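PDB 6JIG: GMP reductase from Trypanosoma brucei brucei, which probably catalyses the irreversible NADPH-dependent deamination of GMP to IMP, and binds guanine nucleotides in its pair of CBS domains. Local coordinates for residues Val235-Asp240 and Ser265-Asn270; Ala296-Ile301 and Arg342-Pro347. The protein carries 1 engineered substitution. One frame throughout, in Å; residues are numbered along the deposited sequence.

Overall arrangement
The two contacts sit at opposite ends of the strands in the eight-stranded parallel barrel of the IMPDH/GMPR family, and they follow each other along the chain. Contact 1 links the loop after the C-terminal end of strand 232-235 to the start of helix 266-277; contact 2 links helix 294-302 to the turn that leads into the N-terminal end of strand 348-351. Their centres lie 18 Å apart, yet they touch: Cys268 SG of contact 1 packs on Leu300 CD2 of contact 2 at 3.8 Å. Contact 1 is the closer of the two to a bound GMP, about 13 Å from the side chain of Cys268, which also touches Ile260, a predicted NAD(+)-binding residue; contact 2 lies away from the known sites.

Contact 1: Val235-Asp240 and Ser265-Asn270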
ATOM      1  N   VAL A 235     -24.108 -17.498 -33.654  1.00 36.65           N
ATOM      2  CA  VAL A 235     -23.706 -18.815 -34.142  1.00 39.43           C
ATOM      3  C   VAL A 235     -22.239 -18.760 -34.539  1.00 41.18           C
ATOM      4  O   VAL A 235     -21.682 -17.695 -34.811  1.00 38.65           O
ATOM      5  CB  VAL A 235     -24.537 -19.281 -35.354  1.00 35.61           C
ATOM      6  CG1 VAL A 235     -26.014 -19.315 -35.008  1.00 38.50           C
ATOM      7  CG2 VAL A 235     -24.254 -18.386 -36.569  1.00 37.57           C
ATOM      8  N   GLY A 236     -21.623 -19.935 -34.598  1.00 42.34           N
ATOM      9  CA  GLY A 236     -20.265 -20.094 -35.078  1.00 41.80           C
ATOM     10  C   GLY A 236     -20.219 -20.416 -36.555  1.00 43.02           C
ATOM     11  O   GLY A 236     -21.126 -20.071 -37.320  1.00 41.76           O
ATOM     12  N   VAL A 237     -19.148 -21.094 -36.972  1.00 39.64           N
ATOM     13  CA  VAL A 237     -18.907 -21.281 -38.397  1.00 39.04           C
ATOM     14  C   VAL A 237     -18.695 -22.757 -38.709  1.00 44.47           C
ATOM     15  O   VAL A 237     -18.279 -23.105 -39.820  1.00 41.77           O
ATOM     16  CB  VAL A 237     -17.696 -20.459 -38.880  1.00 41.23           C
ATOM     17  CG1 VAL A 237     -17.953 -18.966 -38.671  1.00 39.27           C
ATOM     18  CG2 VAL A 237     -16.424 -20.909 -38.164  1.00 42.43           C
ATOM     19  N   LYS A 238     -18.953 -23.622 -37.731  1.00 42.55           N
ATOM     20  CA  LYS A 238     -18.758 -25.052 -37.915  1.00 46.96           C
ATOM     21  C   LYS A 238     -19.983 -25.665 -38.600  1.00 46.38           C
ATOM     22  O   LYS A 238     -21.041 -25.037 -38.728  1.00 44.53           O
ATOM     23  CB  LYS A 238     -18.483 -25.733 -36.576  1.00 43.88           C
ATOM     24  CG  LYS A 238     -17.092 -25.464 -35.999  1.00 47.10           C
ATOM     25  N   LYS A 239     -19.826 -26.912 -39.052  1.00 48.45           N
ATOM     26  CA  LYS A 239     -20.915 -27.588 -39.749  1.00 47.64           C
ATOM     27  C   LYS A 239     -22.181 -27.594 -38.903  1.00 44.87           C
ATOM     28  O   LYS A 239     -23.268 -27.271 -39.389  1.00 51.06           O
ATOM     29  CB  LYS A 239     -20.491 -29.017 -40.114  1.00 48.87           C
ATOM     30  N   ASP A 240     -22.049 -27.917 -37.616  1.00 47.80           N
ATOM     31  CA  ASP A 240     -23.205 -27.983 -36.734  1.00 49.24           C
ATOM     32  C   ASP A 240     -23.837 -26.618 -36.471  1.00 52.91           C
ATOM     33  O   ASP A 240     -25.006 -26.559 -36.076  1.00 51.36           O
ATOM     34  CB  ASP A 240     -22.803 -28.626 -35.409  1.00 51.82           C
ATOM     35  CG  ASP A 240     -23.993 -28.890 -34.506  1.00 61.96           C
ATOM     36  OD1 ASP A 240     -25.001 -29.462 -34.989  1.00 63.92           O
ATOM     37  OD2 ASP A 240     -23.924 -28.526 -33.311  1.00 61.72           O
ATOM     38  N   SER A 265     -11.904 -14.327 -42.644  1.00 42.25           N
ATOM     39  CA  SER A 265     -11.419 -15.666 -42.921  1.00 41.41           C
ATOM     40  C   SER A 265     -12.443 -16.363 -43.794  1.00 44.54           C
ATOM     41  O   SER A 265     -13.628 -16.025 -43.778  1.00 40.59           O
ATOM     42  CB  SER A 265     -11.197 -16.452 -41.631  1.00 40.13           C
ATOM     43  OG  SER A 265     -12.430 -16.588 -40.941  1.00 45.02           O
ATOM     44  N   ASP A 266     -11.974 -17.350 -44.559  1.00 42.92           N
ATOM     45  CA  ASP A 266     -12.896 -18.106 -45.401  1.00 43.69           C
ATOM     46  C   ASP A 266     -13.965 -18.802 -44.570  1.00 42.10           C
ATOM     47  O   ASP A 266     -15.106 -18.940 -45.025  1.00 43.88           O
ATOM     48  CB  ASP A 266     -12.117 -19.103 -46.257  1.00 44.80           C
ATOM     49  CG  ASP A 266     -11.314 -18.412 -47.343  1.00 47.18           C
ATOM     50  OD1 ASP A 266     -11.658 -17.264 -47.684  1.00 47.72           O
ATOM     51  OD2 ASP A 266     -10.338 -18.998 -47.842  1.00 53.60           O
ATOM     52  N   LEU A 267     -13.624 -19.221 -43.348  1.00 42.33           N
ATOM     53  CA  LEU A 267     -14.596 -19.876 -42.477  1.00 45.24           C
ATOM     54  C   LEU A 267     -15.797 -18.978 -42.232  1.00 43.85           C
ATOM     55  O   LEU A 267     -16.956 -19.425 -42.277  1.00 40.35           O
ATOM     56  CB  LEU A 267     -13.949 -20.238 -41.140  1.00 46.13           C
ATOM     57  CG  LEU A 267     -12.979 -21.422 -41.086  1.00 49.48           C
ATOM     58  CD1 LEU A 267     -12.694 -21.763 -39.640  1.00 52.18           C
ATOM     59  CD2 LEU A 267     -13.551 -22.613 -41.811  1.00 49.67           C
ATOM     60  N   CYS A 268     -15.533 -17.700 -41.951  1.00 42.32           N
ATOM     61  CA  CYS A 268     -16.623 -16.773 -41.687  1.00 40.49           C
ATOM     62  C   CYS A 268     -17.342 -16.407 -42.972  1.00 39.47           C
ATOM     63  O   CYS A 268     -18.574 -16.370 -43.014  1.00 40.41           O
ATOM     64  CB  CYS A 268     -16.069 -15.507 -40.999  1.00 39.59           C
ATOM     65  SG  CYS A 268     -17.338 -14.294 -40.590  1.00 39.20           S
ATOM     66  N   ILE A 269     -16.590 -16.141 -44.040  1.00 37.15           N
ATOM     67  CA  ILE A 269     -17.206 -15.767 -45.310  1.00 40.80           C
ATOM     68  C   ILE A 269     -18.114 -16.882 -45.823  1.00 41.77           C
ATOM     69  O   ILE A 269     -19.199 -16.631 -46.368  1.00 41.05           O
ATOM     70  CB  ILE A 269     -16.111 -15.420 -46.334  1.00 39.50           C
ATOM     71  CG1 ILE A 269     -15.489 -14.051 -46.020  1.00 39.80           C
ATOM     72  CG2 ILE A 269     -16.639 -15.470 -47.756  1.00 43.30           C
ATOM     73  CD1 ILE A 269     -14.105 -13.863 -46.635  1.00 41.52           C
ATOM     74  N   ASN A 270     -17.680 -18.129 -45.654  1.00 42.32           N
ATOM     75  CA  ASN A 270     -18.457 -19.258 -46.155  1.00 44.46           C
ATOM     76  C   ASN A 270     -19.676 -19.529 -45.283  1.00 45.21           C
ATOM     77  O   ASN A 270     -20.710 -19.982 -45.790  1.00 43.68           O
ATOM     78  CB  ASN A 270     -17.561 -20.492 -46.256  1.00 42.71           C
ATOM     79  CG  ASN A 270     -16.540 -20.364 -47.366  1.00 42.90           C
ATOM     80  OD1 ASN A 270     -16.739 -19.604 -48.315  1.00 47.46           O
ATOM     81  ND2 ASN A 270     -15.447 -21.111 -47.262  1.00 45.31           N
TER
HETATM   82  O   HOH W   1     -17.827 -22.027 -42.256  1.00 44.36           O
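Val237 packs against the first turn of helix 266-277 in a small apolar contact with a water beside it, where the loop after strand 232-235 meets the next helix but one of the barrel. The valine meets backbone as much as side chain. Its CB lies 3.6 Å from Leu267 O, and CG1 reaches the helix backbone 4.0 Å from Cys268 CA. A chi1 of -62° puts CG1 of Val237 anti to the carbonyl carbon and leaves CG2 between the backbone N and the carbonyl carbon, facing Leu267 CB at 3.9 Å; the two side chains cross at about a right angle. A short branched residue suits this place, since its two methyls can spread over one turn of helix without a long chain to fold away.

In the closed barrel of parallel strands, each strand hands over to a helix outside, and this loop follows the third strand. Val237 also rests on Val258 of the neighbouring strand 255-259 and on Ile260, a residue predicted to bind NAD(+). The buried Cys268 touches the same two residues.

One water donates to both Val237 O and Leu267 O, at 2.7 Å each, so two carbonyls that could not bond to each other are joined through it. Ser265, the N-cap of the helix, accepts a weak bond from Cys268 N at its OG, 3.4 Å away, while His262 O is a second partner of that hydroxyl; a short hydroxyl suits this place because first-turn N-H groups lack a regular helical acceptor. Leu267 packs on Thr28 of a neighbouring subunit.

Contact 2: Ala296-Ile301 and Arg342-Pro347; sequences AAEALI and RRRGVP
Two bends, at chi2 (-76°) and chi3 (-64°), fold the Arg344 side chain so that its guanidinium lies over Ile301, while Glu298, with CG anti to the backbone N and a bend at chi2, brings its carboxylate to the same group. The contact joins two outer helices of the TIM barrel, 294-302 and the end of 330-344, where the chain turns back towards strand 348-351. Gly345 makes that turn as a Schellman motif, and its positive phi is one that glycine adopts easily.

Between the two segments, a salt bridge runs from Glu298 OE2 to Arg344 NH1 at 2.9 Å. The carboxylate stands at the edge of the guanidinium, near its plane, although the two planes are turned 41° apart. Asp302 makes a second salt bridge to the same NH1 through its OD1. Glu298 and Asp302 come close to each other, and the arginine probably offsets the closeness of these two acids.

Arginine suits the margin of the contact because it serves both polar and apolar partners: its N-H edge meets the Glu298 carboxylate, and one face lies against a methyl group. Next to the arginine the packing is apolar: Ile301 and Val346 lie alongside each other, running opposite ways, with Ile301 CG1 3.9 Å from Val346 CG2, and both branched residues also rest on Leu308 of strand 307-310, tying helix and turn to the barrel wall. The other branch of Ile301, CG2, is centred over the guanidinium, 3.6 Å from Arg344 CZ.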
ATOM      1  N   ALA A 296     -11.427  -6.387 -44.943  1.00 36.44           N
ATOM      2  CA  ALA A 296     -12.304  -7.353 -44.287  1.00 34.77           C
ATOM      3  C   ALA A 296     -13.768  -6.953 -44.431  1.00 37.30           C
ATOM      4  O   ALA A 296     -14.635  -7.811 -44.643  1.00 34.06           O
ATOM      5  CB  ALA A 296     -11.926  -7.482 -42.810  1.00 36.10           C
ATOM      6  N   ALA A 297     -14.065  -5.660 -44.301  1.00 34.29           N
ATOM      7  CA  ALA A 297     -15.441  -5.209 -44.500  1.00 36.17           C
ATOM      8  C   ALA A 297     -15.905  -5.525 -45.915  1.00 36.82           C
ATOM      9  O   ALA A 297     -17.013  -6.041 -46.122  1.00 38.71           O
ATOM     10  CB  ALA A 297     -15.549  -3.709 -44.211  1.00 34.83           C
ATOM     11  N   GLU A 298     -15.066  -5.223 -46.902  1.00 36.87           N
ATOM     12  CA  GLU A 298     -15.411  -5.508 -48.289  1.00 39.88           C
ATOM     13  C   GLU A 298     -15.729  -6.984 -48.482  1.00 39.24           C
ATOM     14  O   GLU A 298     -16.722  -7.335 -49.129  1.00 39.88           O
ATOM     15  CB  GLU A 298     -14.260  -5.082 -49.205  1.00 41.54           C
ATOM     16  CG  GLU A 298     -14.508  -5.335 -50.693  1.00 45.45           C
ATOM     17  CD  GLU A 298     -15.502  -4.353 -51.296  1.00 51.99           C
ATOM     18  OE1 GLU A 298     -15.544  -3.195 -50.823  1.00 53.54           O
ATOM     19  OE2 GLU A 298     -16.237  -4.735 -52.242  1.00 50.81           O
ATOM     20  N   ALA A 299     -14.922  -7.866 -47.886  1.00 38.24           N
ATOM     21  CA  ALA A 299     -15.104  -9.298 -48.110  1.00 38.09           C
ATOM     22  C   ALA A 299     -16.398  -9.800 -47.481  1.00 42.06           C
ATOM     23  O   ALA A 299     -17.125 -10.610 -48.079  1.00 40.81           O
ATOM     24  CB  ALA A 299     -13.899 -10.071 -47.556  1.00 39.60           C
ATOM     25  N   LEU A 300     -16.694  -9.357 -46.263  1.00 38.23           N
ATOM     26  CA  LEU A 300     -17.905  -9.831 -45.612  1.00 37.83           C
ATOM     27  C   LEU A 300     -19.147  -9.245 -46.276  1.00 40.05           C
ATOM     28  O   LEU A 300     -20.157  -9.941 -46.426  1.00 39.15           O
ATOM     29  CB  LEU A 300     -17.872  -9.514 -44.114  1.00 36.28           C
ATOM     30  CG  LEU A 300     -16.948 -10.378 -43.233  1.00 38.36           C
ATOM     31  CD1 LEU A 300     -17.272 -10.137 -41.771  1.00 39.13           C
ATOM     32  CD2 LEU A 300     -17.104 -11.847 -43.545  1.00 43.42           C
ATOM     33  N   ILE A 301     -19.083  -7.981 -46.705  1.00 37.21           N
ATOM     34  CA  ILE A 301     -20.205  -7.404 -47.444  1.00 41.91           C
ATOM     35  C   ILE A 301     -20.425  -8.157 -48.755  1.00 43.48           C
ATOM     36  O   ILE A 301     -21.563  -8.479 -49.121  1.00 41.39           O
ATOM     37  CB  ILE A 301     -19.983  -5.903 -47.689  1.00 41.92           C
ATOM     38  CG1 ILE A 301     -19.994  -5.131 -46.361  1.00 34.46           C
ATOM     39  CG2 ILE A 301     -21.058  -5.359 -48.635  1.00 40.67           C
ATOM     40  CD1 ILE A 301     -19.492  -3.715 -46.495  1.00 35.49           C
ATOM     41  N   ARG A 342     -20.327   2.204 -45.295  1.00 38.34           N
ATOM     42  CA  ARG A 342     -21.303   3.261 -45.571  1.00 38.73           C
ATOM     43  C   ARG A 342     -21.599   3.364 -47.061  1.00 42.01           C
ATOM     44  O   ARG A 342     -22.731   3.660 -47.454  1.00 39.83           O
ATOM     45  CB  ARG A 342     -20.806   4.609 -45.029  1.00 38.44           C
ATOM     46  N   ARG A 343     -20.605   3.104 -47.910  1.00 42.67           N
ATOM     47  CA  ARG A 343     -20.834   3.186 -49.345  1.00 41.59           C
ATOM     48  C   ARG A 343     -21.676   2.024 -49.847  1.00 41.21           C
ATOM     49  O   ARG A 343     -22.324   2.145 -50.890  1.00 43.19           O
ATOM     50  CB  ARG A 343     -19.490   3.263 -50.076  1.00 46.29           C
ATOM     51  CG  ARG A 343     -18.713   4.535 -49.696  1.00 48.36           C
ATOM     52  CD  ARG A 343     -17.265   4.595 -50.191  1.00 53.52           C
ATOM     53  NE  ARG A 343     -16.643   5.851 -49.748  1.00 57.34           N
ATOM     54  CZ  ARG A 343     -15.332   6.092 -49.716  1.00 61.82           C
ATOM     55  NH1 ARG A 343     -14.467   5.160 -50.102  1.00 62.79           N
ATOM     56  NH2 ARG A 343     -14.884   7.268 -49.288  1.00 59.68           N
ATOM     57  N   ARG A 344     -21.722   0.922 -49.105  1.00 39.76           N
ATOM     58  CA  ARG A 344     -22.515  -0.238 -49.479  1.00 40.46           C
ATOM     59  C   ARG A 344     -23.828  -0.345 -48.707  1.00 41.62           C
ATOM     60  O   ARG A 344     -24.595  -1.286 -48.952  1.00 39.31           O
ATOM     61  CB  ARG A 344     -21.689  -1.520 -49.287  1.00 40.12           C
ATOM     62  CG  ARG A 344     -20.355  -1.532 -50.042  1.00 40.60           C
ATOM     63  CD  ARG A 344     -20.571  -1.782 -51.539  1.00 45.97           C
ATOM     64  NE  ARG A 344     -21.141  -3.100 -51.818  1.00 45.65           N
ATOM     65  CZ  ARG A 344     -20.428  -4.211 -51.962  1.00 47.49           C
ATOM     66  NH1 ARG A 344     -19.105  -4.176 -51.842  1.00 46.74           N
ATOM     67  NH2 ARG A 344     -21.035  -5.364 -52.215  1.00 46.23           N
ATOM     68  N   GLY A 345     -24.093   0.572 -47.777  1.00 38.31           N
ATOM     69  CA  GLY A 345     -25.318   0.551 -46.988  1.00 42.10           C
ATOM     70  C   GLY A 345     -25.391  -0.517 -45.912  1.00 43.00           C
ATOM     71  O   GLY A 345     -26.486  -0.997 -45.600  1.00 39.13           O
ATOM     72  N   VAL A 346     -24.261  -0.895 -45.320  1.00 35.73           N
ATOM     73  CA  VAL A 346     -24.224  -1.999 -44.368  1.00 36.08           C
ATOM     74  C   VAL A 346     -23.884  -1.424 -42.994  1.00 37.02           C
ATOM     75  O   VAL A 346     -22.777  -0.900 -42.809  1.00 37.04           O
ATOM     76  CB  VAL A 346     -23.209  -3.069 -44.787  1.00 37.47           C
ATOM     77  CG1 VAL A 346     -23.044  -4.115 -43.682  1.00 36.00           C
ATOM     78  CG2 VAL A 346     -23.649  -3.744 -46.098  1.00 39.26           C
ATOM     79  N   PRO A 347     -24.781  -1.503 -42.010  1.00 36.79           N
ATOM     80  CA  PRO A 347     -24.490  -0.927 -40.689  1.00 37.45           C
ATOM     81  C   PRO A 347     -23.391  -1.686 -39.963  1.00 36.24           C
ATOM     82  O   PRO A 347     -23.197  -2.887 -40.164  1.00 34.16           O
ATOM     83  CB  PRO A 347     -25.823  -1.046 -39.938  1.00 37.29           C
ATOM     84  CG  PRO A 347     -26.876  -1.190 -41.037  1.00 35.92           C
ATOM     85  CD  PRO A 347     -26.174  -1.963 -42.128  1.00 35.07           C
TER